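Lamina-associated polypeptide 2 isoforms alpha/zeta (Mus musculus, PDB 2V0X) is a dimeric component of the nuclear lamina, probably associating with lamin A and chromatin, whose alpha-specific C-terminal domain pairs through long antiparallel helices. Local coordinates at residues B[42-47]-B[213-218]; B[53-58]-B[177-182]; B[106-111]-B[187-192]; B[125-130]-B[167-172]; B[139-144]-B[157-162]. The protein carries 2 engineered substitutions. All blocks are in the same frame, centred on the assembly; numbering follows the deposited sequence.

Contact 1: B[42-47]-B[213-218]; sequences VVEEEW and PFKGGT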
# COMPACT_ATOMS: atom_id res chain seq x y z
N VAL B 42 2.19 -15.20 -2.36
CA VAL B 42 1.10 -14.38 -1.84
C VAL B 42 0.52 -13.44 -2.90
O VAL B 42 -0.69 -13.37 -3.05
CB VAL B 42 1.49 -13.63 -0.51
CG1 VAL B 42 2.91 -13.19 -0.54
CG2 VAL B 42 0.57 -12.44 -0.28
N VAL B 43 1.38 -12.75 -3.65
CA VAL B 43 0.90 -11.85 -4.70
C VAL B 43 0.07 -12.65 -5.72
O VAL B 43 -1.07 -12.27 -6.02
CB VAL B 43 2.08 -11.11 -5.40
CG1 VAL B 43 1.57 -10.28 -6.55
CG2 VAL B 43 2.81 -10.20 -4.40
N GLU B 44 0.59 -13.79 -6.16
CA GLU B 44 -0.11 -14.62 -7.14
C GLU B 44 -1.44 -15.19 -6.63
O GLU B 44 -2.41 -15.32 -7.39
CB GLU B 44 0.79 -15.75 -7.63
CG GLU B 44 0.19 -16.58 -8.76
CD GLU B 44 1.02 -17.80 -9.10
OE1 GLU B 44 2.21 -17.87 -8.70
OE2 GLU B 44 0.48 -18.71 -9.78
N GLU B 45 -1.50 -15.53 -5.34
CA GLU B 45 -2.73 -16.06 -4.74
C GLU B 45 -3.84 -15.02 -4.77
O GLU B 45 -4.99 -15.36 -5.06
CB GLU B 45 -2.50 -16.50 -3.30
CG GLU B 45 -1.65 -17.75 -3.14
CD GLU B 45 -1.33 -18.06 -1.69
OE1 GLU B 45 -2.28 -18.30 -0.91
OE2 GLU B 45 -0.13 -18.07 -1.33
N GLU B 46 -3.50 -13.78 -4.45
CA GLU B 46 -4.48 -12.69 -4.44
C GLU B 46 -4.94 -12.35 -5.84
O GLU B 46 -6.08 -11.98 -6.06
CB GLU B 46 -3.90 -11.42 -3.81
CG GLU B 46 -3.47 -11.57 -2.36
CD GLU B 46 -4.61 -11.98 -1.45
OE1 GLU B 46 -5.72 -11.42 -1.57
OE2 GLU B 46 -4.37 -12.86 -0.60
N TRP B 47 -4.04 -12.49 -6.80
CA TRP B 47 -4.34 -12.16 -8.19
C TRP B 47 -5.18 -13.18 -8.94
O TRP B 47 -5.59 -12.93 -10.07
CB TRP B 47 -3.05 -11.86 -8.94
CG TRP B 47 -2.45 -10.56 -8.56
CD1 TRP B 47 -2.94 -9.65 -7.64
CD2 TRP B 47 -1.24 -9.98 -9.08
NE1 TRP B 47 -2.12 -8.55 -7.58
CE2 TRP B 47 -1.07 -8.73 -8.45
CE3 TRP B 47 -0.30 -10.40 -10.03
CZ2 TRP B 47 0.01 -7.89 -8.74
CZ3 TRP B 47 0.78 -9.56 -10.32
CH2 TRP B 47 0.93 -8.32 -9.68
N PRO B 213 -7.68 -14.47 -14.35
CA PRO B 213 -6.69 -14.24 -13.29
C PRO B 213 -5.75 -13.16 -13.79
O PRO B 213 -5.56 -13.02 -14.99
CB PRO B 213 -5.97 -15.58 -13.22
CG PRO B 213 -7.06 -16.57 -13.59
CD PRO B 213 -7.69 -15.88 -14.77
N PHE B 214 -5.20 -12.35 -12.89
CA PHE B 214 -4.25 -11.34 -13.32
C PHE B 214 -2.87 -11.94 -13.13
O PHE B 214 -2.58 -12.50 -12.07
CB PHE B 214 -4.37 -10.08 -12.47
CG PHE B 214 -3.33 -9.04 -12.79
CD1 PHE B 214 -3.10 -8.66 -14.10
CD2 PHE B 214 -2.62 -8.43 -11.77
CE1 PHE B 214 -2.18 -7.67 -14.40
CE2 PHE B 214 -1.69 -7.43 -12.06
CZ PHE B 214 -1.47 -7.05 -13.37
N LYS B 215 -2.00 -11.76 -14.11
CA LYS B 215 -0.67 -12.33 -14.03
C LYS B 215 0.47 -11.32 -14.05
O LYS B 215 1.63 -11.71 -13.99
CB LYS B 215 -0.48 -13.33 -15.17
CG LYS B 215 -1.53 -14.45 -15.21
CD LYS B 215 -1.55 -15.25 -13.90
CE LYS B 215 -0.22 -15.95 -13.63
NZ LYS B 215 -0.21 -16.64 -12.31
N GLY B 216 0.15 -10.03 -14.12
CA GLY B 216 1.18 -9.01 -14.18
C GLY B 216 1.66 -8.88 -15.61
O GLY B 216 1.31 -9.70 -16.45
N GLY B 217 2.41 -7.83 -15.92
CA GLY B 217 2.90 -7.64 -17.28
C GLY B 217 1.90 -6.87 -18.12
O GLY B 217 2.16 -5.72 -18.52
N THR B 218 0.78 -7.51 -18.44
CA THR B 218 -0.27 -6.85 -19.21
C THR B 218 -1.64 -7.02 -18.51
O THR B 218 -1.86 -7.97 -17.77
CB THR B 218 -0.37 -7.36 -20.67
OG1 THR B 218 -0.76 -8.73 -20.68
CG2 THR B 218 0.96 -7.19 -21.40
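Trp47, which follows Glu46 of helix 35-46, has a neighbour over each face of its indole, and its side chain is the spine of this contact. CB looks onto the carbonyl oxygen of Phe214, 3.2 Å from Trp47 CB to Phe214 O. CG stands anti to the carbonyl carbon (chi1 -72°). Next along, CD2 lies 3.4 Å from CD2 of Phe214, the shortest side-chain approach between the two rings; Phe214 CD2 sits over the centre of this face, close to CE3 as well. The far rim, CZ3 and CH2, is met by Phe214 CE2. The result is an edge-to-face pair: the phenyl presents its edge to the indole face with the planes at 51°. Val43 CG1 closes the opposite indole face, and NE1 is hydrogen-bonded to the carbonyl of Ala181 on helix 152-196. The chain thus brings helix 35-46 and the loop after helix 203-211 together on the long helical hairpin of this dimerization domain, where Tyr114 of the second subunit packs against both residues. Backbone joins them too: Phe214 N donates to Trp47 O at 2.9 Å, nearly straight (166°) and in the carbonyl plane. At the exposed margin the extended Glu44 and the bent Lys215 meet at a slant, and their tips form a salt bridge of 3.3 Å from Glu44 OE2 to Lys215 NZ.

Contact 2: B[53-58]-B[177-182]; sequences QLPSVA and VRMSAC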
# COMPACT_ATOMS: atom_id res chain seq x y z
N GLN B 53 -13.58 -8.97 -1.96
CA GLN B 53 -13.58 -8.13 -0.78
C GLN B 53 -12.22 -8.20 -0.07
O GLN B 53 -11.60 -9.26 -0.02
CB GLN B 53 -14.69 -8.59 0.16
CG GLN B 53 -15.03 -7.63 1.27
CD GLN B 53 -16.39 -7.95 1.87
OE1 GLN B 53 -17.31 -7.13 1.81
NE2 GLN B 53 -16.53 -9.15 2.41
N LEU B 54 -11.80 -7.09 0.49
CA LEU B 54 -10.52 -7.01 1.19
C LEU B 54 -10.52 -7.57 2.61
O LEU B 54 -11.47 -7.35 3.36
CB LEU B 54 -10.06 -5.56 1.24
CG LEU B 54 -9.84 -4.91 -0.14
CD1 LEU B 54 -9.58 -3.43 0.01
CD2 LEU B 54 -8.70 -5.60 -0.83
N PRO B 55 -9.47 -8.31 3.00
CA PRO B 55 -9.40 -8.85 4.37
C PRO B 55 -9.28 -7.70 5.37
O PRO B 55 -8.71 -6.64 5.06
CB PRO B 55 -8.14 -9.71 4.35
CG PRO B 55 -7.31 -9.09 3.28
CD PRO B 55 -8.33 -8.80 2.20
N SER B 56 -9.83 -7.89 6.55
CA SER B 56 -9.80 -6.87 7.59
C SER B 56 -8.48 -6.86 8.36
O SER B 56 -7.81 -7.89 8.51
CB SER B 56 -10.96 -7.11 8.57
OG SER B 56 -10.97 -6.16 9.62
N VAL B 57 -8.10 -5.69 8.85
CA VAL B 57 -6.88 -5.53 9.64
C VAL B 57 -7.26 -4.98 11.01
O VAL B 57 -6.41 -4.81 11.87
CB VAL B 57 -5.88 -4.53 8.99
CG1 VAL B 57 -5.18 -5.14 7.79
CG2 VAL B 57 -6.59 -3.26 8.60
N ALA B 58 -8.56 -4.76 11.23
CA ALA B 58 -9.02 -4.20 12.50
C ALA B 58 -8.62 -4.97 13.76
O ALA B 58 -8.33 -4.37 14.78
CB ALA B 58 -10.57 -3.96 12.46
N VAL B 177 2.52 -6.75 2.01
CA VAL B 177 2.66 -7.27 0.64
C VAL B 177 1.27 -7.71 0.14
O VAL B 177 0.89 -7.45 -0.99
CB VAL B 177 3.66 -8.49 0.62
CG1 VAL B 177 3.57 -9.26 -0.74
CG2 VAL B 177 5.10 -8.01 0.81
N ARG B 178 0.52 -8.38 1.01
CA ARG B 178 -0.83 -8.84 0.68
C ARG B 178 -1.77 -7.67 0.35
O ARG B 178 -2.47 -7.68 -0.66
CB ARG B 178 -1.42 -9.67 1.85
CG ARG B 178 -2.80 -10.24 1.55
CD ARG B 178 -3.15 -11.39 2.48
NE ARG B 178 -2.25 -12.53 2.29
CZ ARG B 178 -1.71 -13.22 3.29
NH1 ARG B 178 -1.96 -12.90 4.55
NH2 ARG B 178 -0.91 -14.25 3.01
N MSE B 179 -1.78 -6.66 1.21
CA MSE B 179 -2.60 -5.47 0.99
C MSE B 179 -2.24 -4.77 -0.32
O MSE B 179 -3.12 -4.31 -1.06
CB MSE B 179 -2.52 -4.50 2.17
CG MSE B 179 -3.15 -5.01 3.49
SE MSE B 179 -4.92 -5.84 3.26
CE MSE B 179 -5.74 -4.53 2.18
N SER B 180 -0.94 -4.69 -0.61
CA SER B 180 -0.45 -4.06 -1.84
C SER B 180 -0.91 -4.85 -3.07
O SER B 180 -1.27 -4.26 -4.09
CB SER B 180 1.09 -3.98 -1.85
OG SER B 180 1.56 -3.07 -0.86
N ALA B 181 -0.89 -6.18 -2.97
CA ALA B 181 -1.30 -7.04 -4.07
C ALA B 181 -2.78 -6.84 -4.36
O ALA B 181 -3.18 -6.77 -5.52
CB ALA B 181 -1.00 -8.51 -3.77
N CYS B 182 -3.58 -6.65 -3.31
CA CYS B 182 -5.02 -6.44 -3.44
C CYS B 182 -5.27 -5.11 -4.15
O CYS B 182 -6.13 -5.03 -5.04
CB CYS B 182 -5.69 -6.43 -2.06
SG CYS B 182 -5.85 -8.07 -1.27
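Leu54 is the first residue of the loop 53-58 to touch the helix 177-182. Its CG is anti to the carbonyl carbon, and the CD2 branch presses against Cys182, reaching CB at 3.4 Å, tighter than ordinary van der Waals contact, with SG of Cys182 next at 3.8 Å from the same methyl. The same CD2 lies more loosely by the methyl of Met179, a selenomethionine. Pro55 follows, its ring also turned to the helix. It meets Met179 tip to tip, Pro55 CG lying 4.0 Å from Met179 SE, while Pro55 CD stands off from Cys182 SG at 4.3 Å. The selenomethionine chain reaches this point because it is bent at both chi2 and chi3, which swings its end toward the loop. At Ser56 the CB points away; its OG instead takes the backbone N of Ala58 (3.2 Å), closing an ST turn that bends the loop. CB of Val57 points back toward the helix, but the side chain stays beyond close contact. The joint is purely apolar. Leu54 and Met179 both also touch Ala116 of helix 100-146, so the loop leaving helix 35-46 runs across the groove between the two long helices, while Val177 and Ser180 meet the second subunit.

Contact 3: B[106-111]-B[187-192]; sequences LDLALC and STMGRR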
# COMPACT_ATOMS: atom_id res chain seq x y z
N LEU B 106 -15.86 1.08 -11.78
CA LEU B 106 -14.71 1.95 -11.64
C LEU B 106 -14.65 2.49 -10.22
O LEU B 106 -13.59 2.48 -9.60
CB LEU B 106 -14.76 3.11 -12.63
CG LEU B 106 -14.79 2.80 -14.12
CD1 LEU B 106 -14.50 4.08 -14.89
CD2 LEU B 106 -13.75 1.74 -14.48
N ASP B 107 -15.80 2.95 -9.72
CA ASP B 107 -15.88 3.49 -8.37
C ASP B 107 -15.53 2.44 -7.33
O ASP B 107 -14.86 2.73 -6.33
CB ASP B 107 -17.27 4.08 -8.09
CG ASP B 107 -17.31 4.87 -6.80
OD1 ASP B 107 -16.44 5.75 -6.63
OD2 ASP B 107 -18.16 4.58 -5.94
N LEU B 108 -15.95 1.20 -7.56
CA LEU B 108 -15.65 0.12 -6.64
C LEU B 108 -14.14 -0.14 -6.64
O LEU B 108 -13.50 -0.28 -5.59
CB LEU B 108 -16.37 -1.16 -7.06
CG LEU B 108 -16.03 -2.39 -6.21
CD1 LEU B 108 -16.44 -2.14 -4.75
CD2 LEU B 108 -16.77 -3.61 -6.77
N ALA B 109 -13.55 -0.18 -7.83
CA ALA B 109 -12.11 -0.42 -7.94
C ALA B 109 -11.31 0.66 -7.21
O ALA B 109 -10.35 0.34 -6.51
CB ALA B 109 -11.68 -0.51 -9.37
N LEU B 110 -11.70 1.92 -7.37
CA LEU B 110 -10.98 3.02 -6.72
C LEU B 110 -11.19 3.00 -5.19
O LEU B 110 -10.29 3.37 -4.43
CB LEU B 110 -11.39 4.38 -7.30
CG LEU B 110 -11.07 4.66 -8.79
CD1 LEU B 110 -12.00 5.71 -9.38
CD2 LEU B 110 -9.63 5.08 -8.95
N CYS B 111 -12.38 2.58 -4.76
CA CYS B 111 -12.70 2.50 -3.33
C CYS B 111 -11.86 1.40 -2.68
O CYS B 111 -11.32 1.57 -1.59
CB CYS B 111 -14.20 2.23 -3.12
SG CYS B 111 -15.28 3.70 -3.37
N SER B 187 -6.81 -2.05 -8.91
CA SER B 187 -6.45 -1.07 -9.92
C SER B 187 -6.61 -1.71 -11.31
O SER B 187 -7.22 -1.14 -12.21
CB SER B 187 -5.00 -0.62 -9.71
OG SER B 187 -4.48 -0.03 -10.90
N THR B 188 -6.09 -2.93 -11.45
CA THR B 188 -6.16 -3.69 -12.69
C THR B 188 -7.61 -3.99 -13.08
O THR B 188 -7.96 -3.88 -14.24
CB THR B 188 -5.31 -4.97 -12.56
OG1 THR B 188 -3.96 -4.59 -12.27
CG2 THR B 188 -5.35 -5.82 -13.82
N MSE B 189 -8.45 -4.33 -12.11
CA MSE B 189 -9.86 -4.59 -12.39
C MSE B 189 -10.51 -3.31 -12.96
O MSE B 189 -11.18 -3.33 -14.00
CB MSE B 189 -10.59 -5.02 -11.11
CG MSE B 189 -12.07 -5.35 -11.34
SE MSE B 189 -13.14 -5.43 -9.71
CE MSE B 189 -13.69 -3.58 -9.64
N GLY B 190 -10.28 -2.19 -12.29
CA GLY B 190 -10.83 -0.94 -12.76
C GLY B 190 -10.42 -0.65 -14.19
O GLY B 190 -11.27 -0.29 -15.02
N ARG B 191 -9.14 -0.85 -14.50
CA ARG B 191 -8.63 -0.59 -15.85
C ARG B 191 -9.13 -1.57 -16.90
O ARG B 191 -9.24 -1.20 -18.07
CB ARG B 191 -7.09 -0.49 -15.86
CG ARG B 191 -6.56 0.72 -15.07
CD ARG B 191 -5.03 0.74 -15.00
NE ARG B 191 -4.41 0.97 -16.30
CZ ARG B 191 -3.44 0.21 -16.82
NH1 ARG B 191 -2.98 -0.84 -16.15
NH2 ARG B 191 -2.90 0.53 -17.99
N ARG B 192 -9.41 -2.81 -16.51
CA ARG B 192 -9.95 -3.77 -17.47
C ARG B 192 -11.33 -3.25 -17.95
O ARG B 192 -11.58 -3.17 -19.15
CB ARG B 192 -10.09 -5.15 -16.85
CG ARG B 192 -8.78 -5.91 -16.77
CD ARG B 192 -9.02 -7.26 -16.16
NE ARG B 192 -7.81 -8.07 -16.21
CZ ARG B 192 -7.75 -9.32 -15.78
NH1 ARG B 192 -8.83 -9.89 -15.27
NH2 ARG B 192 -6.61 -10.00 -15.82
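Helices 106-111 and 187-192 run antiparallel, at 163° between their directions, with axes only 8.2 Å apart at closest approach. The backbones come nearest at Leu106 and Gly190, whose CA atoms are 5.0 Å apart. It is a close crossing within the antiparallel helical hairpin of the dimerization domain, made possible by two small residues: Ala109 turns its CB toward the partner helix, 3.5 Å from Gly190 CA, and a side chain on the glycine would collide with it. Leu106 starts off pointing away, but its CD2 branch comes back to lie 3.3 Å from Gly190 O. Met189, a selenomethionine, reaches over from the other helix. It runs extended through chi2 and then bends at chi3 (90°), laying its CE methyl 3.7 Å from Ala109 CB and more loosely against CD2 of Leu108. The alanine methyl thus touches both the glycine backbone and this methyl, which approach it from roughly perpendicular directions. The second subunit takes up other faces of helices 100-146 and 152-196: Asp107 pairs with Arg191 of the second subunit, and Arg191 with Asp107 of that subunit, in two intersubunit salt bridges. Arg192 points instead to the loops after helix 203-211, where it hydrogen-bonds to carbonyls including those of Ala212 and Leu219.

Contact 4: B[125-130]-B[167-172]; sequences AHTAFV and SYLCDA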
# COMPACT_ATOMS: atom_id res chain seq x y z
N ALA B 125 1.92 1.70 10.42
CA ALA B 125 1.90 2.44 11.68
C ALA B 125 2.36 1.52 12.82
O ALA B 125 3.14 1.92 13.68
CB ALA B 125 0.48 2.98 11.98
N HIS B 126 1.85 0.30 12.83
CA HIS B 126 2.23 -0.66 13.86
C HIS B 126 3.70 -1.03 13.69
O HIS B 126 4.43 -1.15 14.67
CB HIS B 126 1.35 -1.90 13.83
CG HIS B 126 0.05 -1.71 14.53
ND1 HIS B 126 -0.17 -2.14 15.83
CD2 HIS B 126 -1.08 -1.06 14.17
CE1 HIS B 126 -1.37 -1.76 16.23
NE2 HIS B 126 -1.94 -1.11 15.24
N THR B 127 4.13 -1.17 12.45
CA THR B 127 5.52 -1.51 12.16
C THR B 127 6.47 -0.43 12.70
O THR B 127 7.49 -0.77 13.28
CB THR B 127 5.74 -1.74 10.64
OG1 THR B 127 4.96 -2.87 10.23
CG2 THR B 127 7.20 -2.06 10.34
N ALA B 128 6.12 0.85 12.56
CA ALA B 128 6.98 1.91 13.07
C ALA B 128 7.08 1.79 14.59
O ALA B 128 8.18 1.80 15.15
CB ALA B 128 6.45 3.31 12.65
N PHE B 129 5.93 1.58 15.25
CA PHE B 129 5.89 1.43 16.69
C PHE B 129 6.78 0.27 17.17
O PHE B 129 7.59 0.44 18.06
CB PHE B 129 4.46 1.20 17.19
CG PHE B 129 4.38 0.82 18.64
CD1 PHE B 129 4.60 1.77 19.63
CD2 PHE B 129 4.16 -0.51 19.01
CE1 PHE B 129 4.60 1.40 20.98
CE2 PHE B 129 4.17 -0.89 20.35
CZ PHE B 129 4.39 0.06 21.33
N VAL B 130 6.58 -0.90 16.60
CA VAL B 130 7.37 -2.08 16.94
C VAL B 130 8.87 -1.88 16.63
O VAL B 130 9.72 -2.22 17.43
CB VAL B 130 6.81 -3.36 16.24
CG1 VAL B 130 7.72 -4.56 16.46
CG2 VAL B 130 5.40 -3.69 16.80
N SER B 167 10.06 -11.14 14.52
CA SER B 167 9.18 -12.04 13.78
C SER B 167 7.85 -11.32 13.50
O SER B 167 7.25 -11.51 12.46
CB SER B 167 8.96 -13.36 14.53
OG SER B 167 8.62 -13.10 15.86
N TYR B 168 7.42 -10.47 14.43
CA TYR B 168 6.19 -9.70 14.26
C TYR B 168 6.38 -8.83 13.01
O TYR B 168 5.50 -8.75 12.15
CB TYR B 168 5.97 -8.80 15.48
CG TYR B 168 4.81 -7.83 15.33
CD1 TYR B 168 3.55 -8.12 15.85
CD2 TYR B 168 4.98 -6.61 14.67
CE1 TYR B 168 2.49 -7.21 15.71
CE2 TYR B 168 3.94 -5.72 14.53
CZ TYR B 168 2.70 -6.01 15.05
OH TYR B 168 1.71 -5.07 14.93
N LEU B 169 7.55 -8.20 12.91
CA LEU B 169 7.87 -7.34 11.78
C LEU B 169 7.86 -8.09 10.45
O LEU B 169 7.41 -7.56 9.45
CB LEU B 169 9.21 -6.66 12.02
CG LEU B 169 9.17 -5.63 13.14
CD1 LEU B 169 10.57 -5.31 13.60
CD2 LEU B 169 8.44 -4.37 12.69
N CYS B 170 8.34 -9.34 10.45
CA CYS B 170 8.34 -10.14 9.24
C CYS B 170 6.88 -10.45 8.88
O CYS B 170 6.51 -10.35 7.71
CB CYS B 170 9.14 -11.44 9.42
SG CYS B 170 9.54 -12.26 7.83
N ASP B 171 6.06 -10.78 9.88
CA ASP B 171 4.63 -11.05 9.64
C ASP B 171 3.95 -9.81 9.06
O ASP B 171 3.23 -9.89 8.06
CB ASP B 171 3.91 -11.46 10.94
CG ASP B 171 4.33 -12.83 11.46
OD1 ASP B 171 4.85 -13.65 10.67
OD2 ASP B 171 4.13 -13.08 12.66
N ALA B 172 4.18 -8.65 9.67
CA ALA B 172 3.61 -7.39 9.21
C ALA B 172 4.01 -7.11 7.75
O ALA B 172 3.18 -6.70 6.93
CB ALA B 172 4.05 -6.25 10.10
O HOH W 1 1.80 -3.06 17.51
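Two long helices of an antiparallel hairpin meet here, 125-130 from helix 100-146 and 167-172 from helix 152-196, at 163° with their axes 10.2 Å apart. The packed side is aliphatic. Val130 and Leu169 lie alongside each other with their ends pointing opposite ways, Val130 CG1 against CG of Leu169 at 3.8 Å. Leu169 also sends CD2 across to the CG2 methyl of Thr127, 3.5 Å away, while the hydroxyl oxygen of Thr127 faces the methyl of Ala172 and is hydrogen-bonded to the carbonyl of Ile123 in its own helix. The more open, watered side is that of Tyr168, partly exposed though still closely packed on Val130. With CG anti to the backbone N (chi1 173°), its ring reaches across to the other helix. Val130 CG2 meets the ring obliquely, 3.4 Å from Tyr168 CE2, and at the ring's edge, near its plane, Tyr168 OH touches His126 CB at 3.4 Å. An alanine at Tyr168 would remove this ring and its hydroxyl, and would probably leave Val130 CG2 less well covered and the water shared with His126 less firmly held. His126 is fixed from elsewhere as well: NE2 is hydrogen-bonded to the carbonyl of Pro62, and the imidazole stacks with Phe33 of the second subunit. That water lies at the imidazole edge, in its plane, 2.7 Å from His126 ND1 and 3.3 Å from Tyr168 OH.

Contact 5: B[139-144]-B[157-162]; sequences SQAAQI and RILNRT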
# COMPACT_ATOMS: atom_id res chain seq x y z
N SER B 139 19.21 -1.52 22.71
CA SER B 139 20.15 -0.72 23.46
C SER B 139 20.11 -1.10 24.95
O SER B 139 21.14 -1.13 25.61
CB SER B 139 19.89 0.78 23.27
OG SER B 139 18.53 1.08 23.49
N GLN B 140 18.93 -1.44 25.46
CA GLN B 140 18.81 -1.83 26.87
C GLN B 140 19.64 -3.08 27.14
O GLN B 140 20.33 -3.16 28.16
CB GLN B 140 17.36 -2.08 27.27
CG GLN B 140 17.18 -2.06 28.78
CD GLN B 140 15.80 -2.49 29.23
OE1 GLN B 140 14.79 -2.10 28.64
NE2 GLN B 140 15.75 -3.30 30.27
N ALA B 141 19.59 -4.03 26.22
CA ALA B 141 20.33 -5.27 26.33
C ALA B 141 21.83 -4.98 26.22
O ALA B 141 22.65 -5.60 26.92
CB ALA B 141 19.92 -6.22 25.22
N ALA B 142 22.17 -4.05 25.34
CA ALA B 142 23.55 -3.64 25.12
C ALA B 142 24.15 -3.13 26.42
O ALA B 142 25.23 -3.56 26.83
CB ALA B 142 23.63 -2.55 24.05
N GLN B 143 23.44 -2.23 27.09
CA GLN B 143 23.90 -1.65 28.35
C GLN B 143 24.10 -2.70 29.45
O GLN B 143 25.06 -2.62 30.22
CB GLN B 143 22.93 -0.57 28.84
CG GLN B 143 22.75 0.57 27.85
CD GLN B 143 21.89 1.69 28.39
OE1 GLN B 143 21.86 1.94 29.60
NE2 GLN B 143 21.20 2.39 27.50
N ILE B 144 23.22 -3.70 29.49
CA ILE B 144 23.30 -4.76 30.48
C ILE B 144 24.60 -5.55 30.32
O ILE B 144 25.38 -5.66 31.27
CB ILE B 144 22.07 -5.71 30.39
CG1 ILE B 144 20.82 -4.96 30.82
CG2 ILE B 144 22.26 -6.95 31.26
CD1 ILE B 144 19.52 -5.65 30.45
N ARG B 157 16.45 -12.23 28.38
CA ARG B 157 15.01 -11.97 28.40
C ARG B 157 14.69 -10.75 27.55
O ARG B 157 13.65 -10.69 26.91
CB ARG B 157 14.50 -11.79 29.84
CG ARG B 157 14.08 -13.11 30.50
CD ARG B 157 13.51 -12.91 31.91
NE ARG B 157 14.50 -12.38 32.84
CZ ARG B 157 14.60 -11.10 33.18
NH1 ARG B 157 13.77 -10.20 32.67
NH2 ARG B 157 15.56 -10.71 34.01
N ILE B 158 15.60 -9.78 27.53
CA ILE B 158 15.40 -8.59 26.73
C ILE B 158 15.50 -8.99 25.26
O ILE B 158 14.63 -8.66 24.46
CB ILE B 158 16.43 -7.49 27.06
CG1 ILE B 158 16.17 -6.94 28.47
CG2 ILE B 158 16.33 -6.33 26.09
CD1 ILE B 158 14.76 -6.39 28.63
N LEU B 159 16.50 -9.81 24.95
CA LEU B 159 16.74 -10.28 23.60
C LEU B 159 15.65 -11.22 23.14
O LEU B 159 15.39 -11.33 21.94
CB LEU B 159 18.10 -10.98 23.49
CG LEU B 159 19.38 -10.13 23.59
CD1 LEU B 159 20.58 -11.03 23.34
CD2 LEU B 159 19.36 -8.97 22.57
N ASN B 160 15.01 -11.92 24.07
CA ASN B 160 13.95 -12.84 23.68
C ASN B 160 12.78 -11.99 23.17
O ASN B 160 12.14 -12.30 22.17
CB ASN B 160 13.54 -13.70 24.87
CG ASN B 160 12.62 -14.82 24.48
OD1 ASN B 160 12.92 -15.60 23.57
ND2 ASN B 160 11.48 -14.91 25.14
N ARG B 161 12.57 -10.85 23.82
CA ARG B 161 11.51 -9.94 23.44
C ARG B 161 11.82 -9.32 22.05
O ARG B 161 10.93 -9.26 21.17
CB ARG B 161 11.40 -8.87 24.53
CG ARG B 161 10.11 -8.06 24.51
CD ARG B 161 10.22 -6.87 25.46
NE ARG B 161 10.59 -7.28 26.81
CZ ARG B 161 11.16 -6.49 27.72
NH1 ARG B 161 11.43 -5.22 27.42
NH2 ARG B 161 11.45 -6.95 28.93
N THR B 162 13.07 -8.93 21.81
CA THR B 162 13.45 -8.36 20.52
C THR B 162 13.28 -9.39 19.41
O THR B 162 12.96 -9.04 18.26
CB THR B 162 14.91 -7.82 20.52
OG1 THR B 162 15.84 -8.90 20.64
CG2 THR B 162 15.10 -6.84 21.66
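Ile158 is the side chain that the others are arranged around: its CG2 meets Ala141 on helix 139-144, while the CG1-CD1 arm serves both Gln140 and Ile144. CG1 is anti to the carbonyl carbon and CG2 anti to the backbone N, so the two arms spread toward the opposing helix. Ala141, whose CB points toward the other helix, has that methyl 3.7 Å from Ile158 CG2. The extended Gln140 runs roughly perpendicular to the isoleucine and lays its amide NE2 3.6 Å from Ile158 CD1. Ile144 comes in at a slant, its CD1 loosely placed 4.1 Å from Ile158 CG1. Leu159 comes in from beside Ile158, its CD2 reaching the same Ala141 methyl, CB, at 3.9 Å. Replacing Ile158 by an alanine would remove CG1, CG2 and CD1, and would probably cost the contacts with Ala141, Gln140 and Ile144. The helices are antiparallel at 158°, near the turn that joins the two long helices of the hairpin, and the second subunit also packs here, its Ile145 on Leu159. Thr162 takes care of its own hydroxyl: OG1 donates to Leu159 O at 2.8 Å, from above the carbonyl plane. Cohesion across the pair therefore comes from methyl and methylene packing, with NE2 of the exposed Gln140 against the isoleucine methyl at the margin.

In the fold
Contacts 3, 4 and 5 all join helices 100-146 and 152-196, spaced along one antiparallel hairpin; contacts 3 and 5 lie about 47 Å apart between centres, on opposite sides of the chain's centre. All three are buried, but contact 3 brings the helix axes closest, over alanine and glycine, contact 4 admits a water, and contact 5 rests on branched aliphatics. Contact 1 instead joins helix 35-46 to the loop after helix 203-211, and contact 2 lays the loop after helix 35-46 on helix 152-196; both are only partly buried, and they touch through Trp47 and Ala181. Contact 1 alone has a direct hydrogen bond and a salt bridge between its segments. The second subunit reaches all five.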